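Local atomic coordinates of lipoprotein LpqN (Mycobacterium tuberculosis, PDB entry 6E5F), a protein that supports cell envelope biogenesis, binds a trehalose-based glycolipid and interacts with the periplasmic domains of the mycolate transporters MmpL3 and MmpL11. Residues A62-I65 / R66-I70; P74-H77 / G78-G81; A205-D208 / E209-T212. All coordinates share one frame; numbering follows the deposited sequence.

How the contacts relate
All three contacts are local, each formed where the chain leaves one element for the next, and their chemistry follows their place in the fold. Contact 1 lies at the surface where helix 61-66 runs out ahead of strand 70-74; contact 2 takes up the same chain beyond that strand, with centres about 21 Å apart. Contact 3 is partly buried, sits on the opposite side of the chain's centre from both, and joins strand 195-206 to helix 210-223 near the bound glycolipid. Contact 1 combines a charged outer side with an apolar inner one, contact 2 is almost wholly polar, and contact 3 works through backbone carbonyls, one hydroxyl, a buried carboxylate and two waters.

Contact 1: residues A62-I65 / R66-I70; sequences ADYI and RDNHI
The last turn of helix 61-66 closes with two i to i+4 backbone bonds, Arg66 N to Ala62 O and Asp67 N to Asp63 O, each 2.9 Å, before the chain turns off toward strand 70-74. On the outer side, Asp63 and Arg66 run side by side and point the same way. The arginine is bent at chi3 (71°), which folds its guanidinium back over the helix backbone, one face above Asp63. Its NH2 then meets Asp63 OD1 at 2.6 Å in a salt bridge, on the anti side of the carboxylate and tilted from both planes. NE makes a weak second bridge to Asp67 OD1, 3.1 Å away, while Asp63 OD2 takes the backbone N-H of Thr60 and Asp67 OD2 pairs with the hydroxyl of Tyr59. Where the helix ends, the Asn68 amide takes over a carbonyl: ND2 reaches Tyr64 O at 2.8 Å, almost straight (174°), on a lone pair and in its own amide plane. The inner side is apolar. Ile70 CD1 sits over one face of the Tyr64 ring, 4.0 Å from its centroid, a CH-pi contact, and Ile65 CG2 packs against Ile70 CG2. Tyr64 OH bonds to Asp133 N, fixing the ring's far end. A water lies 2.7 Å from both Ile65 O and Ile70 O, with more acceptors in reach than it has hydrogens. The chemistry implies a helix end closed by side chains: an amide serves one late carbonyl, a water may serve another, and the single arginine probably eases the repulsion between two flanking aspartates.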
loop_
_atom_site.group_PDB
_atom_site.type_symbol
_atom_site.label_atom_id
_atom_site.label_comp_id
_atom_site.label_asym_id
_atom_site.label_seq_id
_atom_site.Cartn_x
_atom_site.Cartn_y
_atom_site.Cartn_z
ATOM N N ALA A 62 9.960 6.944 3.846
ATOM C CA ALA A 62 10.665 6.760 5.109
ATOM C C ALA A 62 11.824 7.739 5.239
ATOM O O ALA A 62 12.064 8.287 6.322
ATOM C CB ALA A 62 11.162 5.321 5.224
ATOM N N ASP A 63 12.565 7.964 4.153
ATOM C CA ASP A 63 13.634 8.957 4.182
ATOM C C ASP A 63 13.069 10.345 4.464
ATOM O O ASP A 63 13.625 11.103 5.270
ATOM C CB ASP A 63 14.374 8.961 2.844
ATOM C CG ASP A 63 15.082 7.645 2.553
ATOM O OD1 ASP A 63 15.559 6.992 3.503
ATOM O OD2 ASP A 63 15.169 7.273 1.366
ATOM N N TYR A 64 11.963 10.689 3.805
ATOM C CA TYR A 64 11.328 11.985 4.008
ATOM C C TYR A 64 10.934 12.183 5.468
ATOM O O TYR A 64 11.158 13.256 6.041
ATOM C CB TYR A 64 10.112 12.088 3.083
ATOM C CG TYR A 64 9.248 13.301 3.304
ATOM C CD1 TYR A 64 9.748 14.581 3.119
ATOM C CD2 TYR A 64 7.922 13.166 3.690
ATOM C CE1 TYR A 64 8.954 15.696 3.328
ATOM C CE2 TYR A 64 7.125 14.268 3.896
ATOM C CZ TYR A 64 7.644 15.530 3.712
ATOM O OH TYR A 64 6.835 16.625 3.925
ATOM N N ILE A 65 10.366 11.149 6.092
ATOM C CA ILE A 65 9.988 11.232 7.500
ATOM C C ILE A 65 11.225 11.397 8.375
ATOM O O ILE A 65 11.253 12.224 9.295
ATOM C CB ILE A 65 9.169 9.992 7.897
ATOM C CG1 ILE A 65 7.825 9.990 7.170
ATOM C CG2 ILE A 65 8.975 9.951 9.403
ATOM C CD1 ILE A 65 7.084 8.669 7.241
ATOM N N ARG A 66 12.263 10.603 8.108
ATOM C CA ARG A 66 13.470 10.638 8.926
ATOM C C ARG A 66 14.150 12.000 8.863
ATOM O O ARG A 66 14.712 12.468 9.861
ATOM C CB ARG A 66 14.430 9.544 8.451
ATOM C CG ARG A 66 15.769 9.513 9.171
ATOM C CD ARG A 66 16.787 8.649 8.428
ATOM N NE ARG A 66 17.244 9.282 7.189
ATOM C CZ ARG A 66 17.173 8.738 5.973
ATOM N NH1 ARG A 66 17.622 9.417 4.926
ATOM N NH2 ARG A 66 16.674 7.520 5.795
ATOM N N ASP A 67 14.109 12.653 7.705
ATOM C CA ASP A 67 14.893 13.856 7.465
ATOM C C ASP A 67 14.177 15.137 7.871
ATOM O O ASP A 67 14.737 16.222 7.686
ATOM C CB ASP A 67 15.288 13.940 5.987
ATOM C CG ASP A 67 16.278 12.864 5.584
ATOM O OD1 ASP A 67 16.970 12.330 6.473
ATOM O OD2 ASP A 67 16.363 12.553 4.379
ATOM N N ASN A 68 12.974 15.045 8.425
ATOM C CA ASN A 68 12.195 16.223 8.773
ATOM C C ASN A 68 11.621 16.051 10.171
ATOM O O ASN A 68 11.682 14.974 10.768
ATOM C CB ASN A 68 11.080 16.470 7.747
ATOM C CG ASN A 68 11.620 16.882 6.393
ATOM O OD1 ASN A 68 11.937 18.051 6.169
ATOM N ND2 ASN A 68 11.741 15.921 5.480
ATOM N N HIS A 69 11.068 17.144 10.701
ATOM C CA HIS A 69 10.438 17.129 12.023
ATOM C C HIS A 69 9.036 16.541 11.883
ATOM O O HIS A 69 8.013 17.221 12.007
ATOM C CB HIS A 69 10.410 18.527 12.615
ATOM C CG HIS A 69 11.766 19.061 12.950
ATOM N ND1 HIS A 69 12.085 20.397 12.850
ATOM C CD2 HIS A 69 12.886 18.437 13.383
ATOM C CE1 HIS A 69 13.345 20.572 13.204
ATOM N NE2 HIS A 69 13.854 19.399 13.530
ATOM N N ILE A 70 9.008 15.243 11.602
ATOM C CA ILE A 70 7.774 14.510 11.357
ATOM C C ILE A 70 7.731 13.327 12.307
ATOM O O ILE A 70 8.674 12.529 12.360
ATOM C CB ILE A 70 7.684 14.023 9.899
ATOM C CG1 ILE A 70 7.683 15.217 8.939
ATOM C CG2 ILE A 70 6.437 13.174 9.712
ATOM C CD1 ILE A 70 7.824 14.836 7.476
HETATM O O HOH W 1 11.292 12.136 11.979
#

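Contact 2: residues P74-H77 / G78-G81; sequences PVHH and GDPG
Asp79 folds back on His76 across a type II beta turn, and the backbone N-H and C=O of His76 and both carboxylate oxygens of Asp79 have partners. The turn itself, from His76 to Asp79, is closed by its backbone bond: Asp79 N gives its hydrogen to His76 O at 3.1 Å. Gly78 takes the third position with phi 87°, a conformation suited to a residue without a side chain. The carboxylate supplies the second clasp. With CG beside its own backbone N and anti to the carbonyl carbon (chi1 -81°), it swings back over the turn, and OD2 receives the N-H of His76 at 2.8 Å, a nearly straight bond of 164°. The donor comes from above the carboxylate plane. His76 thus uses both halves of its backbone on one residue, its N-H on the side chain of Asp79 and its carbonyl on the backbone. The other oxygen, OD1, takes a hydrogen from a water at 2.7 Å, and the same water donates to His77 O at 2.8 Å; Asp79 O bonds to Ser82 OG. On the same side of the carboxylate plane as the His76 N-H, Val75 CG1 is 3.9 Å from Asp79 OD2; Val75 itself packs on Leu125 of strand 120-130 and pairs with it by backbone bonds. The imidazoles find their partners outside the turn: His77 ND1 bonds to Glu98 OE2 and its ring stacks on Tyr104, while His76 ND1 makes a weak bond to Pro103 O. One aspartate therefore closes the turn through its own two oxygens, an amide on one and a water on the other, while Val75 and the imidazoles join it to the rest of the fold.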
loop_
_atom_site.group_PDB
_atom_site.type_symbol
_atom_site.label_atom_id
_atom_site.label_comp_id
_atom_site.label_asym_id
_atom_site.label_seq_id
_atom_site.Cartn_x
_atom_site.Cartn_y
_atom_site.Cartn_z
ATOM N N PRO A 74 2.027 4.274 14.214
ATOM C CA PRO A 74 1.155 3.298 13.553
ATOM C C PRO A 74 -0.289 3.511 13.974
ATOM O O PRO A 74 -0.574 3.921 15.100
ATOM C CB PRO A 74 1.683 1.952 14.058
ATOM C CG PRO A 74 2.276 2.261 15.376
ATOM C CD PRO A 74 2.855 3.643 15.261
ATOM N N VAL A 75 -1.205 3.234 13.055
ATOM C CA VAL A 75 -2.635 3.400 13.287
ATOM C C VAL A 75 -3.309 2.047 13.125
ATOM O O VAL A 75 -2.954 1.270 12.232
ATOM C CB VAL A 75 -3.242 4.420 12.302
ATOM C CG1 VAL A 75 -4.714 4.626 12.590
ATOM C CG2 VAL A 75 -2.480 5.733 12.360
ATOM N N HIS A 76 -4.285 1.768 13.985
ATOM C CA HIS A 76 -5.032 0.522 13.929
ATOM C C HIS A 76 -6.519 0.827 13.877
ATOM O O HIS A 76 -6.965 1.919 14.244
ATOM C CB HIS A 76 -4.673 -0.374 15.114
ATOM C CG HIS A 76 -3.211 -0.681 15.195
ATOM N ND1 HIS A 76 -2.587 -1.555 14.333
ATOM C CD2 HIS A 76 -2.245 -0.200 16.011
ATOM C CE1 HIS A 76 -1.302 -1.617 14.628
ATOM N NE2 HIS A 76 -1.068 -0.803 15.642
ATOM N N HIS A 77 -7.285 -0.141 13.378
ATOM C CA HIS A 77 -8.728 0.025 13.275
ATOM C C HIS A 77 -9.311 0.420 14.622
ATOM O O HIS A 77 -8.995 -0.185 15.646
ATOM C CB HIS A 77 -9.366 -1.278 12.790
ATOM C CG HIS A 77 -9.194 -1.521 11.324
ATOM N ND1 HIS A 77 -8.042 -2.058 10.787
ATOM C CD2 HIS A 77 -10.024 -1.290 10.279
ATOM C CE1 HIS A 77 -8.172 -2.149 9.477
ATOM N NE2 HIS A 77 -9.364 -1.688 9.141
ATOM N N GLY A 78 -10.143 1.459 14.612
ATOM C CA GLY A 78 -10.807 1.923 15.812
ATOM C C GLY A 78 -10.034 2.925 16.638
ATOM O O GLY A 78 -10.539 3.355 17.686
ATOM N N ASP A 79 -8.839 3.315 16.213
ATOM C CA ASP A 79 -8.059 4.275 16.983
ATOM C C ASP A 79 -8.777 5.619 16.999
ATOM O O ASP A 79 -9.197 6.101 15.938
ATOM C CB ASP A 79 -6.680 4.466 16.369
ATOM C CG ASP A 79 -5.701 3.376 16.759
ATOM O OD1 ASP A 79 -6.072 2.484 17.551
ATOM O OD2 ASP A 79 -4.553 3.427 16.271
ATOM N N PRO A 80 -8.924 6.261 18.156
ATOM C CA PRO A 80 -9.470 7.623 18.173
ATOM C C PRO A 80 -8.675 8.550 17.264
ATOM O O PRO A 80 -7.443 8.484 17.192
ATOM C CB PRO A 80 -9.344 8.030 19.643
ATOM C CG PRO A 80 -9.451 6.745 20.386
ATOM C CD PRO A 80 -8.768 5.719 19.520
ATOM N N GLY A 81 -9.396 9.415 16.553
ATOM C CA GLY A 81 -8.788 10.403 15.692
ATOM C C GLY A 81 -8.383 9.912 14.322
ATOM O O GLY A 81 -7.844 10.707 13.535
HETATM O O HOH W 2 -7.698 0.447 18.089
#

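Contact 3: residues A205-D208 / E209-T212; sequences ALDD and ETMT
A strand-to-helix junction, where strand 195-206 passes through a short 3-10 segment into helix 210-223, is held by Glu209 and Thr210, each reaching back three residues, to Leu206 and Asp207. Glu209 stands at the N-cap position of the helix, and its backbone N donates to Leu206 O at 2.8 Å. One residue on, Thr210 grips a single carbonyl twice: Asp207 O accepts from Thr210 N at 3.1 Å, well above the carbonyl plane, and from Thr210 OG1 at 2.7 Å, much nearer that plane. The hydroxyl lies beside its own backbone N (chi1 -68°), which turns both donors to the same oxygen. OG1 also bonds to Thr182 OG1; Thr182 lines the glycolipid pocket, and the Thr210 side chain comes within about 5 Å of the ligand. The buried Glu209 side chain extends alongside Leu206, its OE2 near Leu206 CB, and OE1 takes the backbone N-H of Ala113. One water joins Asp208 O to Met211 N. Another accepts from Leu206 N at 2.8 Å and donates to Glu209 OE2 at 2.9 Å.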
loop_
_atom_site.group_PDB
_atom_site.type_symbol
_atom_site.label_atom_id
_atom_site.label_comp_id
_atom_site.label_asym_id
_atom_site.label_seq_id
_atom_site.Cartn_x
_atom_site.Cartn_y
_atom_site.Cartn_z
ATOM N N ALA A 205 2.540 -11.126 -5.456
ATOM C CA ALA A 205 2.199 -12.472 -5.899
ATOM C C ALA A 205 3.303 -12.982 -6.810
ATOM O O ALA A 205 4.090 -12.209 -7.360
ATOM C CB ALA A 205 0.857 -12.496 -6.638
ATOM N N LEU A 206 3.354 -14.302 -6.953
ATOM C CA LEU A 206 4.207 -14.885 -7.977
ATOM C C LEU A 206 3.756 -14.405 -9.352
ATOM O O LEU A 206 2.574 -14.141 -9.585
ATOM C CB LEU A 206 4.140 -16.409 -7.909
ATOM C CG LEU A 206 4.791 -17.038 -6.672
ATOM C CD1 LEU A 206 4.321 -18.470 -6.486
ATOM C CD2 LEU A 206 6.311 -16.984 -6.780
ATOM N N ASP A 207 4.726 -14.285 -10.265
ATOM C CA ASP A 207 4.461 -13.761 -11.601
ATOM C C ASP A 207 3.250 -14.421 -12.251
ATOM O O ASP A 207 2.420 -13.742 -12.865
ATOM C CB ASP A 207 5.698 -13.963 -12.479
ATOM C CG ASP A 207 5.480 -13.512 -13.913
ATOM O OD1 ASP A 207 5.350 -12.289 -14.126
ATOM O OD2 ASP A 207 5.438 -14.379 -14.813
ATOM N N ASP A 208 3.123 -15.741 -12.122
ATOM C CA ASP A 208 2.048 -16.444 -12.807
ATOM C C ASP A 208 0.668 -16.100 -12.258
ATOM O O ASP A 208 -0.330 -16.437 -12.903
ATOM C CB ASP A 208 2.288 -17.953 -12.753
ATOM C CG ASP A 208 1.455 -18.714 -13.764
ATOM O OD1 ASP A 208 1.505 -18.363 -14.964
ATOM O OD2 ASP A 208 0.761 -19.671 -13.367
ATOM N N GLU A 209 0.581 -15.441 -11.100
ATOM C CA GLU A 209 -0.697 -15.037 -10.522
ATOM C C GLU A 209 -0.899 -13.523 -10.584
ATOM O O GLU A 209 -1.643 -12.947 -9.789
ATOM C CB GLU A 209 -0.841 -15.581 -9.100
ATOM C CG GLU A 209 -0.997 -17.102 -9.086
ATOM C CD GLU A 209 -0.852 -17.724 -7.713
ATOM O OE1 GLU A 209 -1.865 -18.218 -7.173
ATOM O OE2 GLU A 209 0.279 -17.734 -7.184
ATOM N N THR A 210 -0.260 -12.871 -11.557
ATOM C CA THR A 210 -0.385 -11.430 -11.712
ATOM C C THR A 210 -1.837 -11.007 -11.899
ATOM O O THR A 210 -2.278 -10.012 -11.312
ATOM C CB THR A 210 0.456 -10.972 -12.909
ATOM O OG1 THR A 210 1.849 -11.135 -12.612
ATOM C CG2 THR A 210 0.178 -9.518 -13.231
ATOM N N MET A 211 -2.594 -11.744 -12.716
ATOM C CA MET A 211 -3.966 -11.337 -13.004
ATOM C C MET A 211 -4.846 -11.396 -11.763
ATOM O O MET A 211 -5.795 -10.613 -11.643
ATOM C CB MET A 211 -4.562 -12.212 -14.105
ATOM C CG MET A 211 -5.921 -11.731 -14.607
ATOM S SD MET A 211 -5.847 -10.147 -15.477
ATOM C CE MET A 211 -4.859 -10.598 -16.899
ATOM N N THR A 212 -4.556 -12.313 -10.837
ATOM C CA THR A 212 -5.316 -12.359 -9.591
ATOM C C THR A 212 -5.186 -11.050 -8.824
ATOM O O THR A 212 -6.174 -10.536 -8.287
ATOM C CB THR A 212 -4.845 -13.536 -8.738
ATOM O OG1 THR A 212 -4.870 -14.734 -9.520
ATOM C CG2 THR A 212 -5.746 -13.716 -7.524
HETATM O O HOH W 3 1.594 -15.880 -5.448
HETATM O O HOH W 4 -1.662 -14.287 -13.993
#